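Local coordinates for prenylcyclase (Actinoplanes teichomyceticus, PDB 6IJ1), which probably cyclises or transfers prenyl groups as a prenylcyclase-type enzyme, at residues H241-L253 with W274-S288. Numbering follows the deposited sequence.
Sequences HPEGSPFATALAL and WLTRHQRPDGSWTPS
His241 lays one face of its imidazole against Ser288 CB, a CH-pi contact with the carbon 3.7 Å from the ring centroid. A water joins Glu243 O to Trp274 NE1, at the indole edge and in its plane. Gly244 brings bare backbone to the same ring, its O lying 3.6 Å from Trp274 CH2. Ser245 is the N-cap of helix 246-256: its OG accepts from Ala248 N and donates to a second water, which reaches Ser288 O. Pro246 sets its CG 4.1 Å from Trp274 CH2. Replacing this indole by an alanine is likely to open a gap beside Gly244 and Pro246 and leave the first water without its mate. Pro246 also packs its CB 3.8 Å from Trp285 CB. This tryptophan ends a Gln-Arg-Pro-Asp-Gly-Ser-Trp sequence resembling the QW motif of triterpene cyclases: its NE1 donates to Leu275 O (2.8 Å), while Gln279 CG lies over one indole face. Phe247 N donates to Ser288 OG (3.1 Å, 148°), which sits between its backbone N and carbonyl carbon (chi1 44°) and donates to Thr286 O. Thr249, Ala250 and Leu253, with Pro246, receive Leu275 as a knob into a hole, CD1 meeting Ala250 CA at 4.0 Å.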
ATOM      1  N   HIS A 241      15.304  -0.607  10.283  1.00 12.57           N
ATOM      2  CA  HIS A 241      15.458  -2.086  10.293  1.00 13.42           C
ATOM      3  C   HIS A 241      16.845  -2.426   9.759  1.00 15.22           C
ATOM      4  O   HIS A 241      16.957  -2.919   8.647  1.00 14.19           O
ATOM      5  CB  HIS A 241      14.354  -2.760   9.473  1.00 15.39           C
ATOM      6  CG  HIS A 241      13.010  -2.501  10.049  1.00 13.73           C
ATOM      7  ND1 HIS A 241      12.510  -3.241  11.088  1.00 15.88           N
ATOM      8  CD2 HIS A 241      12.089  -1.560   9.776  1.00 12.78           C
ATOM      9  CE1 HIS A 241      11.331  -2.775  11.418  1.00 17.15           C
ATOM     10  NE2 HIS A 241      11.052  -1.745  10.637  1.00 14.30           N
ATOM     11  N   PRO A 242      17.919  -2.161  10.530  1.00 12.83           N
ATOM     12  CA  PRO A 242      19.288  -2.409  10.077  1.00 13.64           C
ATOM     13  C   PRO A 242      19.658  -3.866   9.763  1.00 15.70           C
ATOM     14  O   PRO A 242      20.586  -4.060   9.047  1.00 18.13           O
ATOM     15  CB  PRO A 242      20.177  -1.837  11.191  1.00 16.58           C
ATOM     16  CG  PRO A 242      19.279  -1.746  12.392  1.00 18.65           C
ATOM     17  CD  PRO A 242      17.867  -1.591  11.872  1.00 14.22           C
ATOM     18  N   GLU A 243      18.866  -4.723  10.242  1.00 14.70           N
ATOM     19  CA  GLU A 243      19.092  -6.165   9.992  1.00 15.70           C
ATOM     20  C   GLU A 243      18.434  -6.560   8.667  1.00 17.05           C
ATOM     21  O   GLU A 243      18.706  -7.645   8.173  1.00 18.25           O
ATOM     22  CB  GLU A 243      18.541  -7.012  11.141  1.00 30.00           C
ATOM     23  CG  GLU A 243      17.048  -6.844  11.375  1.00 30.00           C
ATOM     24  CD  GLU A 243      16.740  -5.805  12.436  1.00 30.00           C
ATOM     25  OE1 GLU A 243      16.405  -6.195  13.574  1.00 30.00           O
ATOM     26  OE2 GLU A 243      16.829  -4.597  12.131  1.00 30.00           O
ATOM     27  N   GLY A 244      17.585  -5.731   8.153  1.00 15.07           N
ATOM     28  CA  GLY A 244      16.818  -6.015   6.936  1.00 15.94           C
ATOM     29  C   GLY A 244      15.350  -5.794   7.231  1.00 14.31           C
ATOM     30  O   GLY A 244      14.891  -6.243   8.277  1.00 14.68           O
ATOM     31  N   SER A 245      14.674  -5.061   6.353  1.00 13.33           N
ATOM     32  CA  SER A 245      13.232  -4.778   6.522  1.00 11.57           C
ATOM     33  C   SER A 245      12.435  -5.788   5.700  1.00 12.22           C
ATOM     34  O   SER A 245      12.615  -5.819   4.506  1.00 13.43           O
ATOM     35  CB  SER A 245      12.926  -3.377   6.059  1.00 12.46           C
ATOM     36  OG  SER A 245      11.532  -3.199   5.875  1.00 12.87           O
ATOM     37  N   PRO A 246      11.626  -6.671   6.307  1.00 11.48           N
ATOM     38  CA  PRO A 246      10.815  -7.582   5.517  1.00 12.62           C
ATOM     39  C   PRO A 246       9.939  -6.773   4.550  1.00 12.77           C
ATOM     40  O   PRO A 246       9.815  -7.157   3.428  1.00 13.64           O
ATOM     41  CB  PRO A 246       9.969  -8.298   6.578  1.00 13.16           C
ATOM     42  CG  PRO A 246      10.828  -8.251   7.815  1.00 14.78           C
ATOM     43  CD  PRO A 246      11.520  -6.906   7.746  1.00 13.69           C
ATOM     44  N   PHE A 247       9.379  -5.656   5.013  1.00 12.09           N
ATOM     45  CA  PHE A 247       8.523  -4.848   4.123  1.00 12.23           C
ATOM     46  C   PHE A 247       9.307  -4.335   2.919  1.00 13.20           C
ATOM     47  O   PHE A 247       8.882  -4.518   1.754  1.00 13.29           O
ATOM     48  CB  PHE A 247       7.997  -3.697   5.002  1.00 12.75           C
ATOM     49  CG  PHE A 247       6.980  -2.801   4.369  1.00 11.78           C
ATOM     50  CD1 PHE A 247       5.691  -3.282   4.102  1.00 12.86           C
ATOM     51  CD2 PHE A 247       7.292  -1.495   4.100  1.00 11.74           C
ATOM     52  CE1 PHE A 247       4.710  -2.388   3.602  1.00 13.40           C
ATOM     53  CE2 PHE A 247       6.303  -0.572   3.588  1.00 11.55           C
ATOM     54  CZ  PHE A 247       5.032  -1.054   3.348  1.00 12.45           C
ATOM     55  N   ALA A 248      10.439  -3.666   3.172  1.00 12.93           N
ATOM     56  CA  ALA A 248      11.175  -3.075   2.050  1.00 11.79           C
ATOM     57  C   ALA A 248      11.765  -4.148   1.158  1.00 13.38           C
ATOM     58  O   ALA A 248      11.905  -3.927  -0.067  1.00 13.41           O
ATOM     59  CB  ALA A 248      12.272  -2.150   2.569  1.00 14.27           C
ATOM     60  N   THR A 249      12.172  -5.291   1.743  1.00 13.17           N
ATOM     61  CA  THR A 249      12.740  -6.378   0.942  1.00 11.90           C
ATOM     62  C   THR A 249      11.676  -6.943  -0.005  1.00 13.39           C
ATOM     63  O   THR A 249      11.943  -7.190  -1.192  1.00 13.65           O
ATOM     64  CB  THR A 249      13.275  -7.470   1.896  1.00 12.80           C
ATOM     65  OG1 THR A 249      14.283  -6.877   2.678  1.00 13.52           O
ATOM     66  CG2 THR A 249      13.935  -8.618   1.110  1.00 13.69           C
ATOM     67  N   ALA A 250      10.470  -7.184   0.511  1.00 13.13           N
ATOM     68  CA  ALA A 250       9.381  -7.694  -0.313  1.00 13.02           C
ATOM     69  C   ALA A 250       9.021  -6.722  -1.431  1.00 13.97           C
ATOM     70  O   ALA A 250       8.818  -7.141  -2.591  1.00 13.74           O
ATOM     71  CB  ALA A 250       8.153  -7.934   0.576  1.00 14.31           C
ATOM     72  N   LEU A 251       8.984  -5.437  -1.110  1.00 13.41           N
ATOM     73  CA  LEU A 251       8.638  -4.445  -2.118  1.00 12.60           C
ATOM     74  C   LEU A 251       9.743  -4.314  -3.149  1.00 14.39           C
ATOM     75  O   LEU A 251       9.435  -4.180  -4.347  1.00 14.25           O
ATOM     76  CB  LEU A 251       8.340  -3.103  -1.431  1.00 11.99           C
ATOM     77  CG  LEU A 251       7.090  -3.173  -0.589  1.00 12.31           C
ATOM     78  CD1 LEU A 251       7.109  -2.054   0.471  1.00 14.48           C
ATOM     79  CD2 LEU A 251       5.804  -3.106  -1.458  1.00 13.37           C
ATOM     80  N   ALA A 252      11.015  -4.369  -2.742  1.00 13.83           N
ATOM     81  CA  ALA A 252      12.077  -4.308  -3.749  1.00 13.81           C
ATOM     82  C   ALA A 252      12.006  -5.517  -4.664  1.00 14.62           C
ATOM     83  O   ALA A 252      12.176  -5.365  -5.887  1.00 14.15           O
ATOM     84  CB  ALA A 252      13.457  -4.240  -3.055  1.00 14.97           C
ATOM     85  N   LEU A 253      11.785  -6.729  -4.112  1.00 13.15           N
ATOM     86  CA  LEU A 253      11.609  -7.923  -4.948  1.00 12.73           C
ATOM     87  C   LEU A 253      10.547  -7.670  -6.016  1.00 14.73           C
ATOM     88  O   LEU A 253      10.752  -7.957  -7.215  1.00 14.32           O
ATOM     89  CB  LEU A 253      11.237  -9.100  -4.021  1.00 14.64           C
ATOM     90  CG  LEU A 253      11.155 -10.495  -4.615  1.00 15.81           C
ATOM     91  CD1 LEU A 253      11.118 -11.512  -3.462  1.00 17.08           C
ATOM     92  CD2 LEU A 253       9.883 -10.685  -5.494  1.00 17.58           C
ATOM     93  N   TRP A 274      15.891 -14.694   1.666  1.00 15.05           N
ATOM     94  CA  TRP A 274      15.968 -13.920   2.912  1.00 15.53           C
ATOM     95  C   TRP A 274      14.606 -13.883   3.605  1.00 15.65           C
ATOM     96  O   TRP A 274      14.485 -14.149   4.818  1.00 15.48           O
ATOM     97  CB  TRP A 274      16.508 -12.500   2.668  1.00 16.00           C
ATOM     98  CG  TRP A 274      16.798 -11.738   3.956  1.00 15.32           C
ATOM     99  CD1 TRP A 274      17.997 -11.668   4.595  1.00 16.76           C
ATOM    100  CD2 TRP A 274      15.847 -11.018   4.769  1.00 16.58           C
ATOM    101  NE1 TRP A 274      17.863 -10.898   5.755  1.00 17.38           N
ATOM    102  CE2 TRP A 274      16.545 -10.521   5.869  1.00 14.88           C
ATOM    103  CE3 TRP A 274      14.467 -10.760   4.659  1.00 16.64           C
ATOM    104  CZ2 TRP A 274      15.918  -9.760   6.867  1.00 15.62           C
ATOM    105  CZ3 TRP A 274      13.853  -9.963   5.642  1.00 17.54           C
ATOM    106  CH2 TRP A 274      14.569  -9.511   6.736  1.00 16.19           C
ATOM    107  N   LEU A 275      13.531 -13.574   2.857  1.00 15.19           N
ATOM    108  CA  LEU A 275      12.198 -13.589   3.458  1.00 15.08           C
ATOM    109  C   LEU A 275      11.848 -14.950   4.029  1.00 16.23           C
ATOM    110  O   LEU A 275      11.300 -15.023   5.139  1.00 16.88           O
ATOM    111  CB  LEU A 275      11.122 -13.137   2.420  1.00 15.04           C
ATOM    112  CG  LEU A 275      11.286 -11.680   2.050  1.00 13.85           C
ATOM    113  CD1 LEU A 275      10.529 -11.363   0.719  1.00 17.95           C
ATOM    114  CD2 LEU A 275      10.831 -10.757   3.161  1.00 14.53           C
ATOM    115  N   THR A 276      12.155 -16.044   3.290  1.00 16.16           N
ATOM    116  CA  THR A 276      11.845 -17.359   3.832  1.00 16.60           C
ATOM    117  C   THR A 276      12.609 -17.655   5.123  1.00 18.20           C
ATOM    118  O   THR A 276      12.018 -18.161   6.104  1.00 19.62           O
ATOM    119  CB  THR A 276      12.144 -18.391   2.739  1.00 20.42           C
ATOM    120  OG1 THR A 276      11.255 -18.101   1.624  1.00 23.35           O
ATOM    121  CG2 THR A 276      11.782 -19.720   3.233  1.00 24.71           C
ATOM    122  N   ARG A 277      13.880 -17.260   5.185  1.00 17.32           N
ATOM    123  CA  ARG A 277      14.711 -17.553   6.344  1.00 16.74           C
ATOM    124  C   ARG A 277      14.276 -16.716   7.535  1.00 19.48           C
ATOM    125  O   ARG A 277      14.524 -17.111   8.688  1.00 21.30           O
ATOM    126  CB  ARG A 277      16.181 -17.255   6.066  1.00 20.68           C
ATOM    127  CG  ARG A 277      16.836 -18.257   5.149  1.00 25.75           C
ATOM    128  CD  ARG A 277      18.385 -18.054   5.120  1.00 24.40           C
ATOM    129  NE  ARG A 277      18.855 -16.687   4.906  1.00 26.97           N
ATOM    130  CZ  ARG A 277      18.975 -16.126   3.690  1.00 25.96           C
ATOM    131  NH1 ARG A 277      18.706 -16.817   2.613  1.00 24.19           N
ATOM    132  NH2 ARG A 277      19.443 -14.894   3.586  1.00 26.72           N
ATOM    133  N   HIS A 278      13.645 -15.560   7.302  1.00 16.54           N
ATOM    134  CA  HIS A 278      13.365 -14.646   8.415  1.00 16.18           C
ATOM    135  C   HIS A 278      11.895 -14.653   8.845  1.00 15.33           C
ATOM    136  O   HIS A 278      11.493 -13.871   9.721  1.00 16.15           O
ATOM    137  CB  HIS A 278      13.838 -13.209   8.055  1.00 15.89           C
ATOM    138  CG  HIS A 278      15.318 -13.074   8.182  1.00 17.60           C
ATOM    139  ND1 HIS A 278      16.224 -13.490   7.229  1.00 20.12           N
ATOM    140  CD2 HIS A 278      16.054 -12.657   9.241  1.00 19.17           C
ATOM    141  CE1 HIS A 278      17.452 -13.303   7.691  1.00 18.27           C
ATOM    142  NE2 HIS A 278      17.371 -12.776   8.898  1.00 25.30           N
ATOM    143  N   GLN A 279      11.087 -15.537   8.298  1.00 15.69           N
ATOM    144  CA  GLN A 279       9.731 -15.665   8.774  1.00 15.25           C
ATOM    145  C   GLN A 279       9.736 -16.117  10.242  1.00 16.35           C
ATOM    146  O   GLN A 279      10.541 -16.960  10.659  1.00 17.37           O
ATOM    147  CB  GLN A 279       9.009 -16.710   7.915  1.00 16.39           C
ATOM    148  CG  GLN A 279       7.522 -16.814   8.199  1.00 16.01           C
ATOM    149  CD  GLN A 279       6.823 -17.771   7.264  1.00 17.42           C
ATOM    150  OE1 GLN A 279       7.439 -18.660   6.741  1.00 20.88           O
ATOM    151  NE2 GLN A 279       5.553 -17.556   7.039  1.00 16.51           N
ATOM    152  N   ARG A 280       8.875 -15.505  11.037  1.00 15.63           N
ATOM    153  CA  ARG A 280       8.740 -15.834  12.472  1.00 15.96           C
ATOM    154  C   ARG A 280       8.058 -17.193  12.648  1.00 19.03           C
ATOM    155  O   ARG A 280       7.331 -17.651  11.775  1.00 17.52           O
ATOM    156  CB  ARG A 280       7.902 -14.755  13.149  1.00 16.33           C
ATOM    157  CG  ARG A 280       8.588 -13.370  13.194  1.00 14.88           C
ATOM    158  CD  ARG A 280       7.550 -12.216  13.647  1.00 16.21           C
ATOM    159  NE  ARG A 280       6.720 -12.689  14.772  1.00 16.81           N
ATOM    160  CZ  ARG A 280       7.103 -12.561  16.045  1.00 18.01           C
ATOM    161  NH1 ARG A 280       8.269 -11.990  16.366  1.00 18.25           N
ATOM    162  NH2 ARG A 280       6.330 -13.073  17.002  1.00 19.26           N
ATOM    163  N   PRO A 281       8.235 -17.817  13.810  1.00 17.92           N
ATOM    164  CA  PRO A 281       7.574 -19.114  14.054  1.00 18.42           C
ATOM    165  C   PRO A 281       6.062 -19.083  13.966  1.00 19.15           C
ATOM    166  O   PRO A 281       5.483 -20.128  13.607  1.00 22.22           O
ATOM    167  CB  PRO A 281       8.009 -19.467  15.489  1.00 19.85           C
ATOM    168  CG  PRO A 281       9.028 -18.520  15.876  1.00 19.34           C
ATOM    169  CD  PRO A 281       9.161 -17.412  14.895  1.00 19.40           C
ATOM    170  N   ASP A 282       5.408 -17.934  14.155  1.00 18.39           N
ATOM    171  CA  ASP A 282       3.971 -17.841  14.026  1.00 16.71           C
ATOM    172  C   ASP A 282       3.483 -17.568  12.602  1.00 17.62           C
ATOM    173  O   ASP A 282       2.280 -17.456  12.402  1.00 19.61           O
ATOM    174  CB  ASP A 282       3.422 -16.793  15.017  1.00 19.51           C
ATOM    175  CG  ASP A 282       4.017 -15.386  14.800  1.00 23.34           C
ATOM    176  OD1 ASP A 282       4.581 -15.138  13.734  1.00 20.02           O
ATOM    177  OD2 ASP A 282       3.910 -14.526  15.730  1.00 25.32           O
ATOM    178  N   GLY A 283       4.379 -17.515  11.634  1.00 17.55           N
ATOM    179  CA  GLY A 283       4.028 -17.352  10.225  1.00 16.71           C
ATOM    180  C   GLY A 283       4.083 -15.919   9.751  1.00 16.64           C
ATOM    181  O   GLY A 283       3.917 -15.670   8.550  1.00 15.93           O
ATOM    182  N   SER A 284       4.279 -14.959  10.666  1.00 15.84           N
ATOM    183  CA  SER A 284       4.343 -13.554  10.268  1.00 15.44           C
ATOM    184  C   SER A 284       5.785 -13.113  10.089  1.00 14.14           C
ATOM    185  O   SER A 284       6.734 -13.888  10.224  1.00 16.08           O
ATOM    186  CB  SER A 284       3.660 -12.663  11.315  1.00 15.66           C
ATOM    187  OG  SER A 284       4.409 -12.701  12.537  1.00 16.34           O
ATOM    188  N   TRP A 285       5.979 -11.827   9.705  1.00 14.55           N
ATOM    189  CA  TRP A 285       7.297 -11.198   9.657  1.00 13.52           C
ATOM    190  C   TRP A 285       7.300 -10.003  10.593  1.00 12.98           C
ATOM    191  O   TRP A 285       6.215  -9.462  10.919  1.00 15.88           O
ATOM    192  CB  TRP A 285       7.623 -10.742   8.199  1.00 13.61           C
ATOM    193  CG  TRP A 285       8.067 -11.895   7.323  1.00 13.41           C
ATOM    194  CD1 TRP A 285       9.375 -12.237   7.060  1.00 13.45           C
ATOM    195  CD2 TRP A 285       7.241 -12.859   6.650  1.00 16.12           C
ATOM    196  NE1 TRP A 285       9.397 -13.377   6.269  1.00 14.56           N
ATOM    197  CE2 TRP A 285       8.110 -13.757   5.987  1.00 14.47           C
ATOM    198  CE3 TRP A 285       5.855 -13.023   6.499  1.00 15.89           C
ATOM    199  CZ2 TRP A 285       7.641 -14.820   5.170  1.00 15.58           C
ATOM    200  CZ3 TRP A 285       5.383 -14.078   5.717  1.00 16.39           C
ATOM    201  CH2 TRP A 285       6.293 -14.981   5.075  1.00 15.91           C
ATOM    202  N   THR A 286       8.519  -9.582  10.972  1.00 13.70           N
ATOM    203  CA  THR A 286       8.669  -8.480  11.916  1.00 12.51           C
ATOM    204  C   THR A 286       7.908  -7.270  11.388  1.00 13.99           C
ATOM    205  O   THR A 286       8.111  -6.880  10.228  1.00 13.88           O
ATOM    206  CB  THR A 286      10.133  -8.142  12.034  1.00 14.40           C
ATOM    207  OG1 THR A 286      10.804  -9.349  12.522  1.00 15.58           O
ATOM    208  CG2 THR A 286      10.364  -6.942  12.987  1.00 15.62           C
ATOM    209  N   PRO A 287       7.078  -6.616  12.198  1.00 12.36           N
ATOM    210  CA  PRO A 287       6.341  -5.458  11.683  1.00 12.58           C
ATOM    211  C   PRO A 287       7.311  -4.408  11.189  1.00 11.71           C
ATOM    212  O   PRO A 287       8.170  -3.892  11.946  1.00 12.84           O
ATOM    213  CB  PRO A 287       5.539  -4.960  12.884  1.00 12.92           C
ATOM    214  CG  PRO A 287       5.283  -6.289  13.690  1.00 14.30           C
ATOM    215  CD  PRO A 287       6.590  -7.005  13.540  1.00 12.93           C
ATOM    216  N   SER A 288       7.128  -4.026   9.937  1.00 12.37           N
ATOM    217  CA  SER A 288       8.086  -3.121   9.321  1.00 12.63           C
ATOM    218  C   SER A 288       7.395  -2.243   8.282  1.00 12.41           C
ATOM    219  O   SER A 288       8.083  -1.565   7.498  1.00 12.06           O
ATOM    220  CB  SER A 288       9.234  -3.961   8.702  1.00 12.31           C
ATOM    221  OG  SER A 288       8.740  -5.098   7.980  1.00 12.96           O
TER
HETATM  222  O   HOH W   1      19.754 -10.018   7.776  1.00 30.54           O
HETATM  223  O   HOH W   2      10.580  -0.859   6.657  1.00 13.14           O